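Local coordinates for phenylacetaldehyde dehydrogenase (Burkholderia cenocepacia, PDB 4O5H), which probably catalyses the NAD+-dependent oxidation of phenylacetaldehyde to phenylacetate, as a member of the aldehyde dehydrogenase family, at residues Ala60-Ala65 and Ile236-Gly241; Gln72-Ala77 and Asp251-Lys256. All blocks are in the same frame, centred on the assembly; numbering follows the deposited sequence.

Contact 1: Ala60-Ala65 and Ile236-Gly241; sequences ARVPEA and IVTGYG. With EDO (1,2-ethanediol), chain G.
Thr238 OG1 donates a short hydrogen bond to Pro63 O, 2.6 Å long, meeting the carbonyl at a C=O...donor angle of 130° and only modestly tilted from its plane. The hydroxyl is put there by the first torsion of Thr238, which sets OG1 between the backbone N and the carbonyl carbon (chi1 48°). The same oxygen lies against the proline ring, with Pro63 CD 3.5 Å from Thr238 OG1, while Val62 CG2 packs on Thr238 CB. Two residues on from Pro63 the polarity is reversed: Ala65 N donates to Thr238 O over 2.9 Å, so Thr238 gives with its side chain and accepts with its backbone. Gly239 and Glu64 have the nearest CA atoms of the two segments, 4.3 Å from Gly239 CA to Glu64 CA, and Gly239 has no side chain where its backbone passes Ala65 N. Further along, a water accepts from Tyr240 N and donates to Ala65 O. The Glu64 side chain, extended beyond CG, crosses Tyr240 obliquely. Glu64 OE2 lies at the ring edge, in plane, 3.7 Å from Tyr240 CE2, and the carboxylate and ring planes stand 64° apart. Pro214 and Met33 also pack on Thr238, while Lys208 NZ binds Gly239 O. Segment 236-241 runs from the end of strand 234-236 through a loop to the start of helix 241-250, with Tyr240 at the N-cap position, and strand 57-63 belongs to a two-stranded antiparallel hairpin. Two direct hydrogen bonds of opposite polarity and one water bridge therefore tie the outgoing end of this hairpin to the strand-to-helix loop, satisfying polar backbone atoms at a largely buried junction.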
# COMPACT_ATOMS: atom_id res chain seq x y z
N ALA A 60 -16.38 14.54 31.06
CA ALA A 60 -16.21 15.60 30.08
C ALA A 60 -17.22 15.36 28.97
O ALA A 60 -17.82 14.30 28.89
CB ALA A 60 -14.79 15.61 29.48
N ARG A 61 -17.33 16.36 28.10
CA ARG A 61 -18.06 16.26 26.86
C ARG A 61 -17.24 16.87 25.73
O ARG A 61 -16.57 17.87 25.92
CB ARG A 61 -19.37 17.00 26.98
CG ARG A 61 -20.22 16.53 28.16
CD ARG A 61 -21.44 17.39 28.33
NE ARG A 61 -22.45 17.08 27.33
CZ ARG A 61 -23.56 17.80 27.12
NH1 ARG A 61 -23.81 18.91 27.84
NH2 ARG A 61 -24.43 17.42 26.17
N VAL A 62 -17.30 16.27 24.56
CA VAL A 62 -16.58 16.80 23.39
C VAL A 62 -17.54 16.94 22.21
O VAL A 62 -18.62 16.32 22.21
CB VAL A 62 -15.38 15.91 22.99
CG1 VAL A 62 -14.42 15.79 24.17
CG2 VAL A 62 -15.83 14.56 22.48
N PRO A 63 -17.17 17.73 21.18
CA PRO A 63 -18.03 17.82 20.04
C PRO A 63 -18.27 16.49 19.34
O PRO A 63 -17.35 15.67 19.23
CB PRO A 63 -17.32 18.80 19.12
CG PRO A 63 -16.54 19.66 20.07
CD PRO A 63 -16.03 18.65 21.06
N GLU A 64 -19.49 16.35 18.83
CA GLU A 64 -19.87 15.24 17.97
C GLU A 64 -19.94 15.73 16.51
O GLU A 64 -20.98 16.22 16.05
CB GLU A 64 -21.22 14.70 18.41
CG GLU A 64 -21.59 13.45 17.63
CD GLU A 64 -23.07 13.25 17.45
OE1 GLU A 64 -23.89 13.50 18.35
OE2 GLU A 64 -23.41 12.82 16.37
N ALA A 65 -18.84 15.57 15.78
CA ALA A 65 -18.70 16.11 14.42
C ALA A 65 -19.51 15.31 13.43
O ALA A 65 -19.64 14.12 13.58
CB ALA A 65 -17.26 16.08 13.98
N ILE A 236 -8.05 18.32 14.36
CA ILE A 236 -8.52 17.24 15.23
C ILE A 236 -10.02 17.29 15.36
O ILE A 236 -10.57 18.25 15.91
CB ILE A 236 -7.90 17.29 16.61
CG1 ILE A 236 -6.37 17.31 16.51
CG2 ILE A 236 -8.30 16.05 17.44
CD1 ILE A 236 -5.63 17.50 17.82
N VAL A 237 -10.68 16.24 14.89
CA VAL A 237 -12.14 16.18 14.87
C VAL A 237 -12.63 15.04 15.70
O VAL A 237 -12.13 13.93 15.55
CB VAL A 237 -12.71 16.06 13.43
CG1 VAL A 237 -12.45 17.34 12.65
CG2 VAL A 237 -12.09 14.93 12.65
N THR A 238 -13.62 15.28 16.57
CA THR A 238 -14.08 14.24 17.52
C THR A 238 -15.47 13.82 17.09
O THR A 238 -16.16 14.59 16.44
CB THR A 238 -14.13 14.77 18.95
OG1 THR A 238 -14.79 16.06 19.00
CG2 THR A 238 -12.71 14.91 19.50
N GLY A 239 -15.83 12.57 17.38
CA GLY A 239 -17.16 12.05 17.01
C GLY A 239 -17.18 10.57 16.76
O GLY A 239 -16.19 9.88 17.03
N TYR A 240 -18.27 10.08 16.16
CA TYR A 240 -18.43 8.66 15.93
C TYR A 240 -17.71 8.19 14.69
O TYR A 240 -17.62 8.91 13.69
CB TYR A 240 -19.91 8.30 15.80
CG TYR A 240 -20.69 8.57 17.05
CD1 TYR A 240 -20.46 7.79 18.16
CD2 TYR A 240 -21.66 9.59 17.12
CE1 TYR A 240 -21.15 8.02 19.33
CE2 TYR A 240 -22.36 9.81 18.30
CZ TYR A 240 -22.09 9.03 19.38
OH TYR A 240 -22.74 9.23 20.57
N GLY A 241 -17.22 6.96 14.77
CA GLY A 241 -16.62 6.27 13.64
C GLY A 241 -17.55 6.19 12.44
O GLY A 241 -17.12 6.44 11.33
C1 EDO G . -14.81 4.49 10.20
O1 EDO G . -16.20 4.16 10.24
C2 EDO G . -14.18 5.03 11.50
O2 EDO G . -13.64 4.05 12.44
O HOH W 1 -19.99 11.87 14.89

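Contact 2: Gln72-Ala77 and Asp251-Lys256; sequences QAVAAA and DPRIDK
Val74 has CG1 anti to its backbone N (chi1 171°), and Asp251 has CG anti to its own (chi1 -162°); the two side chains then reach toward each other, tip to tip. Val74 CG1 comes 3.7 Å from Asp251 OD2. The same methyl lies over one face of the Arg253 guanidinium, 3.7 Å from Arg253 NE, and Ala75 N is over that face too. Ala75 CB touches Arg253 NH1. Beside these, Val74 CG2 meets Ile254 CG2 at 4.1 Å, the two side chains crossing at about a right angle. No hydrogen bond joins segment 72-77 to segment 251-256; the contact between them is packing, largely against a salt bridge internal to 251-256. Arg253 holds Asp251 side-on in this bidentate bridge: Arg253 NE donates to Asp251 OD1 at 2.9 Å, nearly straight at 177°, and Arg253 NH2 to Asp251 OD2 at 2.9 Å. Both oxygens use their syn lone pairs, and both lie almost in the guanidinium plane. On its anti lone pair Asp251 OD1 also accepts from Arg253 N, closing an Asx turn inside the type I beta turn from Asp251 to Ile254. The turn leads from helix 241-250 to strand 256-260. Its Arg253 O takes a hydrogen bond from Arg78 NH1, which also forms a salt bridge with Asp255 OD2, and Val74 packs on Val206 of strand 204-208 as well. The three bonds on Asp251 restrain the turn and set the rotation of the guanidinium. Val74 and Ala75 thus pack against an ion pair whose charges probably offset each other in part, which would ease the cost of setting charged groups beside an apolar helix surface.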
# COMPACT_ATOMS: atom_id res chain seq x y z
N GLN A 72 -14.77 20.66 6.65
CA GLN A 72 -14.04 21.90 7.02
C GLN A 72 -12.60 21.63 7.43
O GLN A 72 -11.70 22.39 7.11
CB GLN A 72 -14.73 22.68 8.13
CG GLN A 72 -16.06 23.20 7.68
CD GLN A 72 -15.97 24.32 6.65
OE1 GLN A 72 -14.94 25.01 6.51
NE2 GLN A 72 -17.01 24.46 5.88
N ALA A 73 -12.40 20.59 8.21
CA ALA A 73 -11.05 20.19 8.63
C ALA A 73 -10.16 19.80 7.44
O ALA A 73 -8.98 20.16 7.39
CB ALA A 73 -11.11 19.05 9.64
N VAL A 74 -10.73 19.04 6.51
CA VAL A 74 -10.03 18.65 5.31
C VAL A 74 -9.70 19.87 4.48
O VAL A 74 -8.59 19.98 4.01
CB VAL A 74 -10.84 17.60 4.52
CG1 VAL A 74 -10.23 17.35 3.16
CG2 VAL A 74 -10.90 16.26 5.33
N ALA A 75 -10.65 20.81 4.36
CA ALA A 75 -10.40 22.06 3.62
C ALA A 75 -9.22 22.81 4.24
O ALA A 75 -8.37 23.29 3.50
CB ALA A 75 -11.64 22.92 3.57
N ALA A 76 -9.13 22.85 5.58
CA ALA A 76 -8.04 23.53 6.25
C ALA A 76 -6.70 22.84 6.00
O ALA A 76 -5.69 23.50 5.75
CB ALA A 76 -8.31 23.65 7.74
N ALA A 77 -6.69 21.50 6.10
CA ALA A 77 -5.48 20.75 5.87
C ALA A 77 -4.99 20.90 4.44
O ALA A 77 -3.80 21.05 4.21
CB ALA A 77 -5.67 19.27 6.22
N ASP A 251 -13.49 11.35 1.75
CA ASP A 251 -13.24 12.67 1.21
C ASP A 251 -12.21 12.56 0.10
O ASP A 251 -11.13 12.07 0.32
CB ASP A 251 -12.79 13.64 2.31
CG ASP A 251 -12.92 15.08 1.89
OD1 ASP A 251 -12.41 15.47 0.84
OD2 ASP A 251 -13.56 15.87 2.65
N PRO A 252 -12.54 13.04 -1.13
CA PRO A 252 -11.56 12.87 -2.21
C PRO A 252 -10.40 13.82 -2.10
O PRO A 252 -9.47 13.74 -2.87
CB PRO A 252 -12.39 13.13 -3.49
CG PRO A 252 -13.54 14.01 -3.02
CD PRO A 252 -13.85 13.51 -1.62
N ARG A 253 -10.44 14.75 -1.15
CA ARG A 253 -9.35 15.73 -1.01
C ARG A 253 -8.25 15.32 -0.06
O ARG A 253 -7.25 16.04 0.07
CB ARG A 253 -9.89 17.12 -0.61
CG ARG A 253 -10.94 17.66 -1.55
CD ARG A 253 -11.69 18.82 -0.91
NE ARG A 253 -12.39 18.37 0.32
CZ ARG A 253 -12.98 19.22 1.19
NH1 ARG A 253 -12.94 20.55 1.00
NH2 ARG A 253 -13.60 18.74 2.26
N ILE A 254 -8.41 14.18 0.64
CA ILE A 254 -7.26 13.56 1.29
C ILE A 254 -6.47 12.75 0.26
O ILE A 254 -7.01 12.32 -0.75
CB ILE A 254 -7.63 12.73 2.53
CG1 ILE A 254 -8.43 11.48 2.19
CG2 ILE A 254 -8.39 13.57 3.52
CD1 ILE A 254 -8.44 10.46 3.30
N ASP A 255 -5.19 12.58 0.51
CA ASP A 255 -4.29 11.82 -0.36
C ASP A 255 -3.94 10.44 0.22
O ASP A 255 -3.63 9.50 -0.52
CB ASP A 255 -3.03 12.64 -0.56
CG ASP A 255 -3.35 13.97 -1.23
OD1 ASP A 255 -3.95 13.94 -2.33
OD2 ASP A 255 -3.07 15.02 -0.63
N LYS A 256 -4.04 10.32 1.53
CA LYS A 256 -3.75 9.08 2.18
C LYS A 256 -4.63 8.89 3.40
O LYS A 256 -4.90 9.84 4.12
CB LYS A 256 -2.30 9.03 2.61
CG LYS A 256 -1.96 7.71 3.28
CD LYS A 256 -0.48 7.56 3.62
CE LYS A 256 -0.17 6.13 4.15
NZ LYS A 256 0.42 5.26 3.05

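The centres of contacts 1 and 2 lie about 17 Å apart, on the same side of the chain's centre. Strand 57-63 and helix 67-82 follow each other in sequence, and helix 241-250 runs between the two later segments, so the order is 60-65, 72-77, 236-241, 251-256 and the pairings cross. The two contacts touch directly, with Val237 CG1 packed 3.7 Å from Ala73 CB. Together they lay an early strand and helix against the loops that precede and follow helix 241-250, beside the mixed sheet that holds strands 204-208, 234-236 and 256-260, consistent with the amino-terminal part of an aldehyde dehydrogenase packing onto its probable nucleotide-binding region.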